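Local coordinates for putative N-acetylmuramoyl-L-alanine amidase,autolysin cwp6 (PDB 5J72), which probably cleaves the amide bond between N-acetylmuramic acid and L-alanine in peptidoglycan as a zinc-dependent autolysin, and carries CWB2 cell-wall-binding domains, at residues A[37-48]-A[59-70]; A[72-80]-A[88-96]. All coordinates share one frame; numbering follows the deposited sequence.

Contact 1. Residues A[37-48]-A[59-70]; sequences FMCYDMPLEATL and GVINYNKDPEYL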
loop_
_atom_site.group_PDB
_atom_site.type_symbol
_atom_site.label_atom_id
_atom_site.label_comp_id
_atom_site.label_asym_id
_atom_site.label_seq_id
_atom_site.Cartn_x
_atom_site.Cartn_y
_atom_site.Cartn_z
ATOM N N PHE A 37 5.491 -20.037 -27.059
ATOM C CA PHE A 37 4.094 -19.576 -26.947
ATOM C C PHE A 37 3.718 -18.916 -28.261
ATOM O O PHE A 37 4.616 -18.497 -29.003
ATOM C CB PHE A 37 4.010 -18.437 -25.888
ATOM C CG PHE A 37 4.547 -18.831 -24.519
ATOM C CD1 PHE A 37 5.877 -18.634 -24.194
ATOM C CD2 PHE A 37 3.725 -19.383 -23.575
ATOM C CE1 PHE A 37 6.369 -18.977 -22.925
ATOM C CE2 PHE A 37 4.217 -19.735 -22.293
ATOM C CZ PHE A 37 5.530 -19.521 -21.999
ATOM N N MET A 38 2.401 -18.751 -28.527
ATOM C CA MET A 38 2.007 -17.994 -29.713
ATOM C C MET A 38 0.847 -17.131 -29.348
ATOM O O MET A 38 0.009 -17.529 -28.521
ATOM C CB MET A 38 1.461 -18.894 -30.876
ATOM C CG MET A 38 2.532 -19.812 -31.478
ATOM S SD MET A 38 3.689 -18.967 -32.627
ATOM C CE MET A 38 2.597 -18.690 -34.089
ATOM N N CYS A 39 0.790 -15.943 -29.950
ATOM C CA CYS A 39 -0.398 -15.120 -29.809
ATOM C C CYS A 39 -0.795 -14.878 -31.332
ATOM O O CYS A 39 -0.086 -14.147 -32.020
ATOM C CB CYS A 39 -0.090 -13.809 -29.085
ATOM S SG CYS A 39 -1.552 -12.704 -29.028
ATOM N N TYR A 40 -1.891 -15.521 -31.799
ATOM C CA TYR A 40 -2.316 -15.511 -33.227
ATOM C C TYR A 40 -1.121 -16.057 -34.011
ATOM O O TYR A 40 -0.729 -17.194 -33.723
ATOM C CB TYR A 40 -2.717 -14.075 -33.637
ATOM C CG TYR A 40 -3.430 -14.077 -34.958
ATOM C CD1 TYR A 40 -4.525 -14.904 -35.178
ATOM C CD2 TYR A 40 -2.999 -13.264 -36.006
ATOM C CE1 TYR A 40 -5.178 -14.923 -36.413
ATOM C CE2 TYR A 40 -3.641 -13.281 -37.240
ATOM C CZ TYR A 40 -4.735 -14.104 -37.434
ATOM O OH TYR A 40 -5.411 -14.060 -38.648
ATOM N N ASP A 41 -0.501 -15.305 -34.915
ATOM C CA ASP A 41 0.635 -15.868 -35.655
ATOM C C ASP A 41 1.991 -15.406 -35.167
ATOM O O ASP A 41 3.001 -15.597 -35.843
ATOM C CB ASP A 41 0.464 -15.522 -37.147
ATOM C CG ASP A 41 0.511 -14.057 -37.442
ATOM O OD1 ASP A 41 0.421 -13.242 -36.486
ATOM O OD2 ASP A 41 0.652 -13.698 -38.652
ATOM N N MET A 42 2.073 -14.801 -33.951
ATOM C CA MET A 42 3.374 -14.301 -33.495
ATOM C C MET A 42 3.947 -15.199 -32.367
ATOM O O MET A 42 3.263 -15.483 -31.412
ATOM C CB MET A 42 3.193 -12.859 -32.926
ATOM C CG MET A 42 4.489 -12.290 -32.362
ATOM S SD MET A 42 4.175 -10.561 -31.893
ATOM C CE MET A 42 4.304 -9.716 -33.513
ATOM N N PRO A 43 5.190 -15.627 -32.489
ATOM C CA PRO A 43 5.831 -16.492 -31.474
ATOM C C PRO A 43 6.562 -15.704 -30.409
ATOM O O PRO A 43 7.017 -14.572 -30.630
ATOM C CB PRO A 43 6.816 -17.320 -32.311
ATOM C CG PRO A 43 7.278 -16.306 -33.414
ATOM C CD PRO A 43 6.030 -15.458 -33.718
ATOM N N LEU A 44 6.689 -16.311 -29.244
ATOM C CA LEU A 44 7.425 -15.727 -28.108
ATOM C C LEU A 44 8.106 -16.937 -27.452
ATOM O O LEU A 44 7.440 -17.957 -27.257
ATOM C CB LEU A 44 6.451 -15.150 -27.093
ATOM C CG LEU A 44 7.169 -14.560 -25.811
ATOM C CD1 LEU A 44 7.846 -13.296 -26.172
ATOM C CD2 LEU A 44 6.118 -14.189 -24.794
ATOM N N GLU A 45 9.366 -16.885 -27.149
ATOM C CA GLU A 45 9.964 -18.050 -26.507
ATOM C C GLU A 45 10.788 -17.630 -25.288
ATOM O O GLU A 45 11.117 -16.454 -25.113
ATOM C CB GLU A 45 10.818 -18.859 -27.483
ATOM C CG GLU A 45 12.105 -18.201 -27.926
ATOM C CD GLU A 45 12.973 -19.182 -28.691
ATOM O OE1 GLU A 45 14.167 -19.343 -28.349
ATOM O OE2 GLU A 45 12.444 -19.795 -29.639
ATOM N N ALA A 46 11.052 -18.612 -24.405
ATOM C CA ALA A 46 11.871 -18.357 -23.212
ATOM C C ALA A 46 12.689 -19.600 -22.950
ATOM O O ALA A 46 12.155 -20.731 -23.040
ATOM C CB ALA A 46 10.997 -18.072 -22.010
ATOM N N THR A 47 13.980 -19.431 -22.636
ATOM C CA THR A 47 14.819 -20.600 -22.344
ATOM C C THR A 47 15.028 -20.658 -20.840
ATOM O O THR A 47 15.378 -19.652 -20.239
ATOM C CB THR A 47 16.125 -20.506 -23.145
ATOM O OG1 THR A 47 15.729 -20.770 -24.490
ATOM C CG2 THR A 47 17.161 -21.585 -22.744
ATOM N N LEU A 48 14.771 -21.832 -20.228
ATOM C CA LEU A 48 14.888 -21.995 -18.770
ATOM C C LEU A 48 16.044 -22.939 -18.513
ATOM O O LEU A 48 16.097 -24.018 -19.117
ATOM C CB LEU A 48 13.542 -22.580 -18.237
ATOM C CG LEU A 48 12.279 -21.840 -18.738
ATOM C CD1 LEU A 48 11.130 -22.438 -18.003
ATOM C CD2 LEU A 48 12.369 -20.289 -18.473
ATOM N N GLY A 59 13.925 -19.533 -15.341
ATOM C CA GLY A 59 14.370 -18.460 -16.211
ATOM C C GLY A 59 13.310 -17.400 -16.181
ATOM O O GLY A 59 12.384 -17.395 -15.338
ATOM N N VAL A 60 13.416 -16.476 -17.158
ATOM C CA VAL A 60 12.499 -15.357 -17.195
ATOM C C VAL A 60 11.813 -15.221 -18.558
ATOM O O VAL A 60 12.517 -15.346 -19.549
ATOM C CB VAL A 60 13.365 -14.096 -16.928
ATOM C CG1 VAL A 60 12.490 -12.817 -17.094
ATOM C CG2 VAL A 60 14.009 -14.165 -15.488
ATOM N N ILE A 61 10.499 -15.021 -18.634
ATOM C CA ILE A 61 9.870 -14.779 -19.931
ATOM C C ILE A 61 9.904 -13.232 -20.087
ATOM O O ILE A 61 9.514 -12.515 -19.167
ATOM C CB ILE A 61 8.389 -15.296 -19.952
ATOM C CG1 ILE A 61 8.373 -16.851 -19.711
ATOM C CG2 ILE A 61 7.729 -14.920 -21.324
ATOM C CD1 ILE A 61 6.946 -17.316 -19.239
ATOM N N ASN A 62 10.393 -12.723 -21.238
ATOM C CA ASN A 62 10.442 -11.274 -21.481
ATOM C C ASN A 62 9.348 -10.975 -22.520
ATOM O O ASN A 62 9.506 -11.404 -23.657
ATOM C CB ASN A 62 11.832 -10.921 -22.080
ATOM C CG ASN A 62 12.881 -11.062 -20.971
ATOM O OD1 ASN A 62 12.964 -10.171 -20.108
ATOM N ND2 ASN A 62 13.680 -12.122 -20.902
ATOM N N TYR A 63 8.289 -10.303 -22.143
ATOM C CA TYR A 63 7.179 -10.034 -23.031
ATOM C C TYR A 63 7.533 -8.785 -23.899
ATOM O O TYR A 63 6.902 -7.739 -23.773
ATOM C CB TYR A 63 5.912 -9.783 -22.174
ATOM C CG TYR A 63 5.451 -11.097 -21.570
ATOM C CD1 TYR A 63 5.818 -11.463 -20.275
ATOM C CD2 TYR A 63 4.682 -11.999 -22.312
ATOM C CE1 TYR A 63 5.415 -12.685 -19.731
ATOM C CE2 TYR A 63 4.304 -13.232 -21.789
ATOM C CZ TYR A 63 4.668 -13.566 -20.496
ATOM O OH TYR A 63 4.363 -14.795 -20.010
ATOM N N ASN A 64 8.475 -9.136 -24.780
ATOM C CA ASN A 64 8.962 -8.044 -25.603
ATOM C C ASN A 64 8.452 -8.125 -27.037
ATOM O O ASN A 64 9.128 -7.613 -27.925
ATOM C CB ASN A 64 10.498 -8.076 -25.639
ATOM C CG ASN A 64 11.197 -7.706 -24.363
ATOM O OD1 ASN A 64 12.402 -8.008 -24.229
ATOM N ND2 ASN A 64 10.541 -7.063 -23.376
ATOM N N LYS A 65 7.338 -8.688 -27.267
ATOM C CA LYS A 65 6.745 -8.747 -28.617
ATOM C C LYS A 65 5.361 -8.113 -28.561
ATOM O O LYS A 65 4.614 -8.341 -27.613
ATOM C CB LYS A 65 6.611 -10.219 -29.099
ATOM C CG LYS A 65 7.946 -11.005 -29.212
ATOM C CD LYS A 65 8.843 -10.529 -30.315
ATOM C CE LYS A 65 8.313 -10.866 -31.700
ATOM N NZ LYS A 65 8.302 -12.345 -31.969
ATOM N N ASP A 66 5.000 -7.307 -29.577
ATOM C CA ASP A 66 3.712 -6.631 -29.610
ATOM C C ASP A 66 2.845 -7.290 -30.678
ATOM O O ASP A 66 3.066 -7.103 -31.865
ATOM C CB ASP A 66 3.938 -5.140 -29.877
ATOM C CG ASP A 66 2.962 -4.264 -29.122
ATOM O OD1 ASP A 66 2.067 -4.801 -28.447
ATOM O OD2 ASP A 66 3.057 -3.052 -29.246
ATOM N N PRO A 67 1.817 -8.053 -30.301
ATOM C CA PRO A 67 0.981 -8.742 -31.285
ATOM C C PRO A 67 0.066 -7.852 -32.120
ATOM O O PRO A 67 -0.543 -6.930 -31.610
ATOM C CB PRO A 67 0.241 -9.777 -30.412
ATOM C CG PRO A 67 0.040 -8.998 -29.102
ATOM C CD PRO A 67 1.380 -8.342 -28.905
ATOM N N GLU A 68 -0.005 -8.166 -33.425
ATOM C CA GLU A 68 -0.851 -7.388 -34.353
ATOM C C GLU A 68 -2.330 -7.650 -34.104
ATOM O O GLU A 68 -3.183 -6.788 -34.379
ATOM C CB GLU A 68 -0.545 -7.774 -35.820
ATOM C CG GLU A 68 0.905 -7.422 -36.189
ATOM C CD GLU A 68 1.173 -5.916 -36.242
ATOM O OE1 GLU A 68 0.243 -5.086 -36.202
ATOM O OE2 GLU A 68 2.358 -5.543 -36.342
ATOM N N TYR A 69 -2.632 -8.852 -33.568
ATOM C CA TYR A 69 -4.042 -9.192 -33.349
ATOM C C TYR A 69 -4.067 -10.212 -32.220
ATOM O O TYR A 69 -3.155 -11.067 -32.160
ATOM C CB TYR A 69 -4.627 -9.836 -34.659
ATOM C CG TYR A 69 -6.055 -10.344 -34.556
ATOM C CD1 TYR A 69 -7.085 -9.513 -34.149
ATOM C CD2 TYR A 69 -6.371 -11.677 -34.887
ATOM C CE1 TYR A 69 -8.391 -9.979 -34.055
ATOM C CE2 TYR A 69 -7.676 -12.137 -34.811
ATOM C CZ TYR A 69 -8.672 -11.289 -34.389
ATOM O OH TYR A 69 -9.953 -11.760 -34.287
ATOM N N LEU A 70 -5.125 -10.106 -31.370
ATOM C CA LEU A 70 -5.289 -10.919 -30.136
ATOM C C LEU A 70 -4.232 -10.478 -29.113
ATOM O O LEU A 70 -3.281 -9.737 -29.410
ATOM C CB LEU A 70 -5.189 -12.465 -30.341
ATOM C CG LEU A 70 -6.091 -12.993 -31.452
ATOM C CD1 LEU A 70 -6.090 -14.542 -31.579
ATOM C CD2 LEU A 70 -7.470 -12.522 -31.096
HETATM O O HOH W 1 -0.539 -11.531 -33.148
HETATM O O HOH W 2 1.265 -10.478 -34.742
HETATM O O HOH W 3 11.287 -14.443 -23.302
HETATM O O HOH W 4 15.405 -17.048 -19.129
#
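The rings of Tyr40 and Tyr69 form a T-shaped pair: CD2 at the edge of Tyr69 stands 3.6 Å above the Tyr40 plane, over its centre, with the planes at 90°. On one face of Tyr69 lies CD2 of its neighbour Leu70, displaced toward the rim, while the Tyr63 ring carries CG2 of Ile61 over one face. The Tyr40-Tyr69 pair lies beyond the open end of the hairpin made by strands 42-51 and 56-63, whose short axes run antiparallel at 170° and 6.0 Å apart. Two waters bridge the backbones of these strands. One donates to Glu45 O and accepts from Asn62 N; another links Thr47 O and Val60 N in the same way. Further along, Leu48 CD2 rests 3.5 Å from Gly59 CA. Leu44 spreads its two methyls: CD1 packs on Lys65 CG, and CD2 reaches Tyr63 CD2 at 3.6 Å. A type II' turn from Cys39 to Met42 joins strands 30-39 and 42-51. Cys39 SG lies 3.7 Å from Pro67 CB, and a further water joins Cys39 O to Tyr69 O, donating to both. Met42 is extended through chi1 and chi2, which carries SD to 3.7 Å from Lys65 CB; the bend at chi3 then turns CE toward Asp66 O (3.3 Å). Lys65, folded at chi2, chi3 and chi4, curls back so that NZ donates to Pro43 O at 2.9 Å, with a C=O...N angle of 161°.

Contact 2. Residues A[72-80]-A[88-96]; sequences VWELQSIKI and VLNKEDLES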
loop_
_atom_site.group_PDB
_atom_site.type_symbol
_atom_site.label_atom_id
_atom_site.label_comp_id
_atom_site.label_asym_id
_atom_site.label_seq_id
_atom_site.Cartn_x
_atom_site.Cartn_y
_atom_site.Cartn_z
ATOM N N VAL A 72 -3.485 -12.781 -26.111
ATOM C CA VAL A 72 -3.285 -13.837 -25.095
ATOM C C VAL A 72 -2.197 -14.778 -25.618
ATOM O O VAL A 72 -2.352 -15.340 -26.724
ATOM C CB VAL A 72 -4.582 -14.626 -24.837
ATOM C CG1 VAL A 72 -4.275 -15.771 -23.833
ATOM C CG2 VAL A 72 -5.675 -13.676 -24.276
ATOM N N TRP A 73 -1.119 -14.935 -24.868
ATOM C CA TRP A 73 -0.036 -15.821 -25.214
ATOM C C TRP A 73 -0.419 -17.224 -24.778
ATOM O O TRP A 73 -0.719 -17.421 -23.598
ATOM C CB TRP A 73 1.238 -15.392 -24.461
ATOM C CG TRP A 73 1.746 -14.103 -24.914
ATOM C CD1 TRP A 73 1.668 -12.899 -24.259
ATOM C CD2 TRP A 73 2.367 -13.830 -26.190
ATOM N NE1 TRP A 73 2.168 -11.891 -25.077
ATOM C CE2 TRP A 73 2.613 -12.443 -26.261
ATOM C CE3 TRP A 73 2.755 -14.646 -27.278
ATOM C CZ2 TRP A 73 3.223 -11.846 -27.380
ATOM C CZ3 TRP A 73 3.369 -14.054 -28.391
ATOM C CH2 TRP A 73 3.591 -12.675 -28.435
ATOM N N GLU A 74 -0.395 -18.191 -25.700
ATOM C CA GLU A 74 -0.815 -19.580 -25.400
ATOM C C GLU A 74 0.364 -20.489 -25.552
ATOM O O GLU A 74 1.084 -20.424 -26.553
ATOM C CB GLU A 74 -1.910 -20.007 -26.403
ATOM C CG GLU A 74 -3.140 -19.114 -26.189
ATOM C CD GLU A 74 -4.369 -19.516 -27.041
ATOM O OE1 GLU A 74 -4.439 -20.624 -27.498
ATOM O OE2 GLU A 74 -5.247 -18.679 -27.232
ATOM N N LEU A 75 0.594 -21.335 -24.565
ATOM C CA LEU A 75 1.759 -22.232 -24.611
ATOM C C LEU A 75 1.570 -23.305 -25.697
ATOM O O LEU A 75 0.527 -23.959 -25.732
ATOM C CB LEU A 75 1.867 -22.966 -23.218
ATOM C CG LEU A 75 3.046 -23.971 -23.154
ATOM C CD1 LEU A 75 4.423 -23.361 -23.324
ATOM C CD2 LEU A 75 2.923 -24.702 -21.766
ATOM N N GLN A 76 2.559 -23.480 -26.595
ATOM C CA GLN A 76 2.471 -24.493 -27.685
ATOM C C GLN A 76 3.316 -25.726 -27.446
ATOM O O GLN A 76 2.898 -26.819 -27.822
ATOM C CB GLN A 76 2.989 -23.889 -28.970
ATOM C CG GLN A 76 2.329 -22.512 -29.249
ATOM C CD GLN A 76 0.901 -22.686 -29.563
ATOM O OE1 GLN A 76 0.552 -23.364 -30.523
ATOM N NE2 GLN A 76 0.008 -22.066 -28.819
ATOM N N SER A 77 4.461 -25.578 -26.843
ATOM C CA SER A 77 5.345 -26.710 -26.742
ATOM C C SER A 77 6.517 -26.447 -25.850
ATOM O O SER A 77 6.821 -25.307 -25.488
ATOM C CB SER A 77 5.894 -27.049 -28.153
ATOM O OG SER A 77 6.688 -25.973 -28.652
ATOM N N ILE A 78 7.205 -27.536 -25.478
ATOM C CA ILE A 78 8.445 -27.422 -24.721
ATOM C C ILE A 78 9.481 -28.229 -25.441
ATOM O O ILE A 78 9.227 -29.405 -25.751
ATOM C CB ILE A 78 8.259 -28.000 -23.278
ATOM C CG1 ILE A 78 7.274 -27.135 -22.507
ATOM C CG2 ILE A 78 9.641 -28.033 -22.587
ATOM C CD1 ILE A 78 6.935 -27.690 -21.064
ATOM N N LYS A 79 10.645 -27.633 -25.716
ATOM C CA LYS A 79 11.685 -28.378 -26.372
ATOM C C LYS A 79 12.768 -28.663 -25.314
ATOM O O LYS A 79 13.194 -27.721 -24.638
ATOM C CB LYS A 79 12.345 -27.540 -27.519
ATOM C CG LYS A 79 13.515 -28.318 -28.184
ATOM C CD LYS A 79 13.985 -27.647 -29.519
ATOM C CE LYS A 79 15.310 -28.181 -29.973
ATOM N NZ LYS A 79 15.623 -27.701 -31.356
ATOM N N ILE A 80 13.178 -29.914 -25.185
ATOM C CA ILE A 80 14.224 -30.287 -24.226
ATOM C C ILE A 80 15.556 -30.252 -24.932
ATOM O O ILE A 80 15.771 -31.015 -25.876
ATOM C CB ILE A 80 13.864 -31.668 -23.685
ATOM C CG1 ILE A 80 12.457 -31.584 -23.013
ATOM C CG2 ILE A 80 14.959 -32.157 -22.709
ATOM C CD1 ILE A 80 11.806 -32.977 -22.754
ATOM N N VAL A 88 10.807 -32.860 -28.325
ATOM C CA VAL A 88 9.857 -31.759 -28.277
ATOM C C VAL A 88 8.539 -32.291 -27.847
ATOM O O VAL A 88 8.052 -33.297 -28.404
ATOM C CB VAL A 88 9.712 -31.107 -29.681
ATOM C CG1 VAL A 88 8.569 -30.093 -29.708
ATOM C CG2 VAL A 88 11.043 -30.439 -30.072
ATOM N N LEU A 89 7.962 -31.662 -26.825
ATOM C CA LEU A 89 6.630 -32.014 -26.389
ATOM C C LEU A 89 5.681 -30.987 -27.027
ATOM O O LEU A 89 5.751 -29.784 -26.664
ATOM C CB LEU A 89 6.483 -31.918 -24.842
ATOM C CG LEU A 89 7.584 -32.758 -24.083
ATOM C CD1 LEU A 89 7.523 -32.482 -22.577
ATOM C CD2 LEU A 89 7.352 -34.231 -24.330
ATOM N N ASN A 90 4.809 -31.410 -27.948
ATOM C CA ASN A 90 3.888 -30.428 -28.519
ATOM C C ASN A 90 2.579 -30.397 -27.709
ATOM O O ASN A 90 2.507 -31.041 -26.639
ATOM C CB ASN A 90 3.664 -30.732 -30.068
ATOM C CG ASN A 90 2.997 -32.051 -30.343
ATOM O OD1 ASN A 90 2.512 -32.774 -29.442
ATOM N ND2 ASN A 90 2.876 -32.426 -31.621
ATOM N N LYS A 91 1.572 -29.653 -28.169
ATOM C CA LYS A 91 0.309 -29.532 -27.365
ATOM C C LYS A 91 -0.282 -30.816 -27.008
ATOM O O LYS A 91 -0.666 -31.030 -25.853
ATOM C CB LYS A 91 -0.771 -28.796 -28.132
ATOM C CG LYS A 91 -0.390 -27.385 -28.435
ATOM C CD LYS A 91 -1.580 -26.464 -28.104
ATOM C CE LYS A 91 -2.795 -26.817 -28.865
ATOM N NZ LYS A 91 -3.443 -25.558 -29.387
ATOM N N GLU A 92 -0.397 -31.720 -28.001
ATOM C CA GLU A 92 -0.991 -33.028 -27.692
ATOM C C GLU A 92 -0.170 -33.796 -26.689
ATOM O O GLU A 92 -0.741 -34.449 -25.811
ATOM C CB GLU A 92 -1.158 -33.825 -29.023
ATOM C CG GLU A 92 -1.692 -35.219 -28.796
ATOM C CD GLU A 92 -2.041 -35.936 -30.146
ATOM O OE1 GLU A 92 -2.511 -37.071 -30.083
ATOM O OE2 GLU A 92 -1.837 -35.355 -31.248
ATOM N N ASP A 93 1.152 -33.753 -26.769
ATOM C CA ASP A 93 1.968 -34.500 -25.785
ATOM C C ASP A 93 1.756 -33.885 -24.417
ATOM O O ASP A 93 1.633 -34.602 -23.420
ATOM C CB ASP A 93 3.485 -34.364 -26.103
ATOM C CG ASP A 93 3.840 -34.959 -27.466
ATOM O OD1 ASP A 93 4.849 -34.496 -28.090
ATOM O OD2 ASP A 93 3.120 -35.865 -27.910
ATOM N N LEU A 94 1.763 -32.543 -24.341
ATOM C CA LEU A 94 1.613 -31.910 -23.030
ATOM C C LEU A 94 0.228 -32.250 -22.408
ATOM O O LEU A 94 0.157 -32.484 -21.188
ATOM C CB LEU A 94 1.797 -30.413 -23.135
ATOM C CG LEU A 94 3.194 -29.987 -23.520
ATOM C CD1 LEU A 94 3.193 -28.514 -23.853
ATOM C CD2 LEU A 94 4.093 -30.236 -22.376
ATOM N N GLU A 95 -0.822 -32.279 -23.215
ATOM C CA GLU A 95 -2.155 -32.631 -22.738
ATOM C C GLU A 95 -2.185 -34.106 -22.330
ATOM O O GLU A 95 -2.887 -34.449 -21.382
ATOM C CB GLU A 95 -3.194 -32.376 -23.815
ATOM C CG GLU A 95 -3.422 -30.886 -23.981
ATOM C CD GLU A 95 -4.285 -30.553 -25.195
ATOM O OE1 GLU A 95 -4.862 -29.464 -25.215
ATOM O OE2 GLU A 95 -4.368 -31.381 -26.142
ATOM N N SER A 96 -1.391 -34.972 -23.026
ATOM C CA SER A 96 -1.325 -36.398 -22.688
ATOM C C SER A 96 -0.644 -36.559 -21.327
ATOM O O SER A 96 -0.836 -37.576 -20.666
ATOM C CB SER A 96 -0.467 -37.154 -23.727
ATOM O OG SER A 96 -1.288 -37.201 -24.876
HETATM O O HOH W 5 -2.897 -22.819 -28.422
#
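Val88 meets Lys79 across an antiparallel non-hydrogen-bonded pair, its CG2 lying 3.8 Å from Lys79 CG on the face these two side chains share. The hydrogen-bonded pair follows at Leu89, whose N donates to Ile78 O at 2.8 Å, nearly straight at the hydrogen (169°). In return Leu89 O accepts from Ile78 N at 2.9 Å, in the carbonyl plane. These pairs belong to the hairpin of strands 72-82 and 86-89. On the other face, Leu89 CD1 approaches Ile80 CD1. Asn90 is the N-cap of helix 91-96. It builds a capping box with Asp93: Asn90 OD1 receives Asp93 N (3.2 Å), and Asp93 OD1 receives Asn90 N (3.1 Å), approached from above the carboxylate plane. Lys91 lays its CG 3.4 Å from Gln76 O, and its chain, bent from chi2 onward, carries NZ to a water that it shares with Glu74 OE1 and Gln76 NE2. That amide is doubly engaged, since NE2 also donates to Glu74 O from above the carbonyl plane, which fixes its rotation. Leu94, one turn on, points back at the strand; its CD2 meets Ile78 CD1 at 4.0 Å, the two side chains crossing at about a right angle, while CD1 reaches Ser77 CA and Leu75. Helix 91-96 thus lies across strand 72-80 at 87°, with an axis separation of 7.6 Å. Gln76 and Ser77 form a classic beta bulge opposite Asn36 of strand 30-39, which pairs antiparallel with strand 72-82, and Ile78 also touches Ile3 of strand 3-7.

In the fold
Contacts 1 and 2 come in series along the chain, contact 1 closing before contact 2 opens, and their centres lie about 14 Å apart. Both lie in the N-terminal domain of Cwp6. Each belongs to a beta hairpin, 42-51 with 56-63 and 72-82 with 86-89, and strand 30-39 joins them by pairing antiparallel with both 42-51 and 72-82. The direct evidence is a probable hydrogen bond from Met38 N to Glu74 O (2.9 Å) and the indole of Trp73, whose CE3 packs 3.5 Å from Cys39 CB. The two hairpins are therefore consecutive parts of one continuous beta structure in this domain.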